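Local coordinates for leucine-rich repeat protein (PDB 4ECN), which is of unknown function but, as an extracellular leucine-rich repeat protein, probably takes part in protein binding at the bacterial cell surface, at residues 153-158 and 232-237; 688-693 and 722-727. All coordinates share one frame; numbering follows the deposited sequence.

Contact 1 (153-158 with 232-237) and contact 2 (688-693 with 722-727) sit on opposite sides of the chain's centre, with about 85 Å between their centres and about 69 Å between their nearest atoms, so neither touches the other. They also follow one another along the chain: the first closes within a DUF4458 domain before the second opens among the repeats of the leucine-rich region. Contact 1 joins parts of a beta domain through one apolar pair, whereas contact 2 joins loop and helical segments of the repeat region through an aromatic side chain and a water. The bound sodium ion, at Gln314 and Val317, belongs to neither contact.

Contact 1. Residues 153-158 and 232-237; sequences SNIRYV and SELETQ
Ile155 and Leu234 bring the two backbones nearest, their CA atoms 7.8 Å apart, at the point where the loop entering strand 157-164 passes strand 230-238. Both strands pair antiparallel with strand 214-227 in the mixed sheet of a DUF4458 domain, a family of the transthyretin clan; Arg156 and Tyr157 both face Tyr224 there in a classic beta bulge. Leu234 carries the contact. Its CB points toward the loop, and with CG anti to the carbonyl carbon (chi1 -71°) one methyl, CD1, comes up against the flank of Ile155. The two side chains cross obliquely rather than lying alongside each other. Leu234 CD1 also passes 4.0 Å from Ile155 CA and 4.1 Å from Asn154 O, so it rests on the loop backbone as well as on a side chain. Tyr150 touches both Ile155 and Leu234, while Val178 and Ile259 add further cover to the buried isoleucine. Nearby, Glu235 is gripped by Tyr221 OH, Tyr150 OH and the backbone N atoms of Leu261 and Lys262; Gln237 NE2 also donates to Glu235 OE1 over 2.9 Å, reaching the anti side from 33° out of the carboxylate plane. The apolar pair itself closes with Ile155 CG1 3.7 Å from Leu234 CD1.

Contact 2. Residues 688-693 and 722-727; sequences FPTELF and GNYKNT
Phe693 and Tyr724 bury the most surface here, with Thr727 and Thr690 adding smaller shares. The CB atoms of both aromatic residues point toward the opposite segment, and their CA atoms lie 6.2 Å apart. Tyr724 packs mainly against the carbonyl group and CB of Phe693: Tyr724 CB lies 3.3 Å from Phe693 O, and the ring carbon Tyr724 CD2 is 3.9 Å from Phe693 CB. A chi1 of -66° sets its CG beside the backbone N, and the tyrosine ring extends along the short helix 690-694, where Tyr724 CE2 reaches Thr690 CG2 at 4.2 Å. The hydroxyl of that threonine turns to another partner, Ser716 O. An alanine in place of Tyr724 would probably leave Thr690 CG2 and the CB of Phe693 without their aromatic cover and open a gap beside the helix. Thr727 approaches from the far end of a type I beta turn running from Tyr724, with Thr727 OG1 4.3 Å from Phe693 CB. A water joins the backbones by donating to Phe693 O over 2.8 Å and accepting from Asn726 N at 3.0 Å. Asn726 ND2 binds Gly696 O, adding a direct tie between this turn and the chain just beyond the helix. Together these contacts pack the short helical turn after strand 675-679 against the loop that precedes strand 732-734, in the coiled stack of parallel strands of a leucine-rich repeat fold.

Contact 1. Residues 153-158 and 232-237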
# COMPACT_ATOMS: atom_id res chain seq x y z
N SER A 153 30.33 30.81 -28.76
CA SER A 153 31.00 30.13 -29.86
C SER A 153 31.32 28.72 -29.36
O SER A 153 31.53 28.56 -28.16
CB SER A 153 32.24 30.91 -30.28
OG SER A 153 33.05 31.26 -29.16
N ASN A 154 31.24 27.70 -30.21
CA ASN A 154 31.47 26.28 -29.88
C ASN A 154 30.16 25.63 -29.23
O ASN A 154 30.22 24.53 -28.67
CB ASN A 154 32.79 25.95 -29.06
CG ASN A 154 32.90 26.15 -27.55
OD1 ASN A 154 31.91 26.13 -26.78
ND2 ASN A 154 34.15 26.22 -27.08
N ILE A 155 28.98 26.26 -29.46
CA ILE A 155 27.65 25.67 -29.29
C ILE A 155 27.43 24.97 -30.63
O ILE A 155 27.42 25.66 -31.66
CB ILE A 155 26.50 26.68 -28.91
CG1 ILE A 155 26.59 27.18 -27.47
CG2 ILE A 155 25.12 26.08 -29.18
CD1 ILE A 155 25.61 28.37 -27.17
N ARG A 156 27.34 23.64 -30.68
CA ARG A 156 27.22 22.97 -31.99
C ARG A 156 25.77 22.56 -32.31
O ARG A 156 25.38 22.58 -33.49
CB ARG A 156 28.13 21.74 -32.02
CG ARG A 156 29.60 22.08 -31.82
CD ARG A 156 30.31 22.50 -33.09
NE ARG A 156 31.66 22.97 -32.78
CZ ARG A 156 32.02 24.25 -32.72
NH1 ARG A 156 31.13 25.21 -32.97
NH2 ARG A 156 33.26 24.59 -32.42
N TYR A 157 24.99 22.16 -31.28
CA TYR A 157 23.60 21.71 -31.38
C TYR A 157 22.74 22.30 -30.26
O TYR A 157 23.25 22.60 -29.18
CB TYR A 157 23.52 20.18 -31.34
CG TYR A 157 24.15 19.53 -32.55
CD1 TYR A 157 23.44 19.36 -33.73
CD2 TYR A 157 25.48 19.12 -32.53
CE1 TYR A 157 24.03 18.82 -34.87
CE2 TYR A 157 26.09 18.57 -33.66
CZ TYR A 157 25.36 18.41 -34.82
OH TYR A 157 25.95 17.84 -35.93
N VAL A 158 21.44 22.47 -30.53
CA VAL A 158 20.50 23.00 -29.55
C VAL A 158 19.16 22.21 -29.61
O VAL A 158 18.81 21.62 -30.64
CB VAL A 158 20.28 24.52 -29.75
CG1 VAL A 158 19.36 24.82 -30.93
CG2 VAL A 158 19.76 25.17 -28.48
N SER A 232 28.37 16.69 -26.05
CA SER A 232 28.21 16.94 -24.61
C SER A 232 27.29 18.13 -24.30
O SER A 232 27.31 19.14 -25.01
CB SER A 232 29.57 17.21 -23.98
OG SER A 232 30.46 16.13 -24.22
N GLU A 233 26.51 18.00 -23.21
CA GLU A 233 25.57 18.99 -22.69
C GLU A 233 26.31 20.24 -22.18
O GLU A 233 27.29 20.11 -21.45
CB GLU A 233 24.79 18.34 -21.54
CG GLU A 233 23.36 18.79 -21.37
CD GLU A 233 22.44 17.66 -20.92
OE1 GLU A 233 22.86 16.84 -20.07
OE2 GLU A 233 21.30 17.60 -21.42
N LEU A 234 25.87 21.44 -22.58
CA LEU A 234 26.51 22.68 -22.15
C LEU A 234 25.72 23.31 -21.00
O LEU A 234 26.32 23.67 -19.99
CB LEU A 234 26.65 23.66 -23.32
CG LEU A 234 27.69 23.27 -24.37
CD1 LEU A 234 27.59 24.14 -25.60
CD2 LEU A 234 29.08 23.37 -23.82
N GLU A 235 24.38 23.41 -21.15
CA GLU A 235 23.45 23.95 -20.15
C GLU A 235 22.00 23.64 -20.54
O GLU A 235 21.70 23.37 -21.70
CB GLU A 235 23.61 25.47 -19.95
CG GLU A 235 23.04 26.32 -21.08
CD GLU A 235 23.04 27.82 -20.85
OE1 GLU A 235 22.98 28.24 -19.67
OE2 GLU A 235 23.04 28.57 -21.85
N THR A 236 21.10 23.75 -19.57
CA THR A 236 19.67 23.58 -19.76
C THR A 236 19.03 24.72 -19.01
O THR A 236 19.35 24.94 -17.84
CB THR A 236 19.18 22.17 -19.34
OG1 THR A 236 19.92 21.16 -20.02
CG2 THR A 236 17.73 21.95 -19.68
N GLN A 237 18.20 25.50 -19.70
CA GLN A 237 17.57 26.63 -19.03
C GLN A 237 16.10 26.74 -19.37
O GLN A 237 15.70 26.45 -20.50
CB GLN A 237 18.24 27.95 -19.42
CG GLN A 237 19.73 28.09 -19.10
CD GLN A 237 20.09 28.13 -17.64
OE1 GLN A 237 19.32 28.53 -16.77
NE2 GLN A 237 21.34 27.78 -17.35

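Contact 2. Residues 688-693 and 722-727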
# COMPACT_ATOMS: atom_id res chain seq x y z
N PHE A 688 -11.97 -24.62 35.06
CA PHE A 688 -12.18 -23.18 34.92
C PHE A 688 -10.93 -22.41 35.49
O PHE A 688 -10.43 -22.78 36.56
CB PHE A 688 -13.47 -22.78 35.62
CG PHE A 688 -13.76 -21.31 35.52
CD1 PHE A 688 -13.27 -20.43 36.48
CD2 PHE A 688 -14.50 -20.80 34.46
CE1 PHE A 688 -13.52 -19.07 36.38
CE2 PHE A 688 -14.79 -19.44 34.39
CZ PHE A 688 -14.28 -18.58 35.34
N PRO A 689 -10.41 -21.36 34.80
CA PRO A 689 -9.16 -20.73 35.24
C PRO A 689 -9.30 -19.80 36.45
O PRO A 689 -9.03 -18.59 36.37
CB PRO A 689 -8.71 -19.96 34.01
CG PRO A 689 -9.96 -19.64 33.30
CD PRO A 689 -10.86 -20.80 33.50
N THR A 690 -9.62 -20.39 37.62
CA THR A 690 -9.73 -19.72 38.93
C THR A 690 -8.48 -18.83 39.19
O THR A 690 -8.59 -17.71 39.70
CB THR A 690 -9.88 -20.79 40.02
OG1 THR A 690 -10.99 -21.64 39.69
CG2 THR A 690 -10.07 -20.21 41.41
N GLU A 691 -7.32 -19.36 38.78
CA GLU A 691 -5.98 -18.77 38.82
C GLU A 691 -5.97 -17.31 38.38
O GLU A 691 -5.14 -16.54 38.85
CB GLU A 691 -5.05 -19.56 37.89
CG GLU A 691 -5.23 -21.08 37.97
CD GLU A 691 -6.19 -21.72 37.00
OE1 GLU A 691 -5.91 -21.70 35.78
OE2 GLU A 691 -7.18 -22.35 37.45
N LEU A 692 -6.86 -16.94 37.44
CA LEU A 692 -6.96 -15.59 36.94
C LEU A 692 -7.62 -14.66 37.96
O LEU A 692 -7.18 -13.54 38.15
CB LEU A 692 -7.75 -15.58 35.63
CG LEU A 692 -7.15 -16.32 34.44
CD1 LEU A 692 -8.12 -16.33 33.26
CD2 LEU A 692 -5.85 -15.71 34.01
N PHE A 693 -8.66 -15.13 38.62
CA PHE A 693 -9.44 -14.35 39.56
C PHE A 693 -8.74 -14.29 40.92
O PHE A 693 -8.62 -13.20 41.51
CB PHE A 693 -10.85 -14.97 39.66
CG PHE A 693 -11.51 -14.95 38.30
CD1 PHE A 693 -12.04 -13.76 37.79
CD2 PHE A 693 -11.50 -16.07 37.48
CE1 PHE A 693 -12.58 -13.72 36.50
CE2 PHE A 693 -12.04 -16.03 36.20
CZ PHE A 693 -12.60 -14.86 35.72
N GLY A 722 -15.60 -15.43 51.09
CA GLY A 722 -15.28 -14.14 50.51
C GLY A 722 -15.29 -14.20 49.01
O GLY A 722 -15.68 -15.22 48.42
N ASN A 723 -14.88 -13.10 48.39
CA ASN A 723 -14.75 -12.94 46.94
C ASN A 723 -13.38 -12.44 46.61
O ASN A 723 -12.78 -11.74 47.42
CB ASN A 723 -15.79 -11.97 46.38
CG ASN A 723 -17.19 -12.50 46.33
OD1 ASN A 723 -17.45 -13.62 45.89
ND2 ASN A 723 -18.13 -11.64 46.67
N TYR A 724 -12.92 -12.74 45.40
CA TYR A 724 -11.64 -12.22 44.94
C TYR A 724 -11.86 -10.73 44.54
O TYR A 724 -12.96 -10.34 44.12
CB TYR A 724 -11.05 -13.07 43.81
CG TYR A 724 -10.66 -14.47 44.26
CD1 TYR A 724 -9.79 -14.67 45.33
CD2 TYR A 724 -11.09 -15.59 43.55
CE1 TYR A 724 -9.40 -15.95 45.72
CE2 TYR A 724 -10.68 -16.87 43.91
CZ TYR A 724 -9.84 -17.05 44.99
OH TYR A 724 -9.47 -18.33 45.37
N LYS A 725 -10.82 -9.91 44.79
CA LYS A 725 -10.68 -8.45 44.68
C LYS A 725 -11.35 -7.87 43.43
O LYS A 725 -12.01 -6.83 43.57
CB LYS A 725 -9.18 -8.13 44.66
CG LYS A 725 -8.73 -6.67 44.68
CD LYS A 725 -7.24 -6.64 44.34
CE LYS A 725 -6.58 -5.30 44.49
NZ LYS A 725 -5.11 -5.40 44.25
N ASN A 726 -11.18 -8.49 42.23
CA ASN A 726 -11.72 -7.86 41.02
C ASN A 726 -12.80 -8.65 40.26
O ASN A 726 -13.23 -8.19 39.19
CB ASN A 726 -10.59 -7.59 40.06
CG ASN A 726 -9.80 -6.37 40.43
OD1 ASN A 726 -10.35 -5.32 40.80
ND2 ASN A 726 -8.48 -6.48 40.29
N THR A 727 -13.30 -9.76 40.84
CA THR A 727 -14.36 -10.60 40.26
C THR A 727 -15.59 -9.73 39.82
O THR A 727 -16.15 -9.99 38.77
CB THR A 727 -14.78 -11.68 41.29
OG1 THR A 727 -13.63 -12.41 41.69
CG2 THR A 727 -15.77 -12.67 40.72
O HOH W 1 -10.27 -11.00 40.96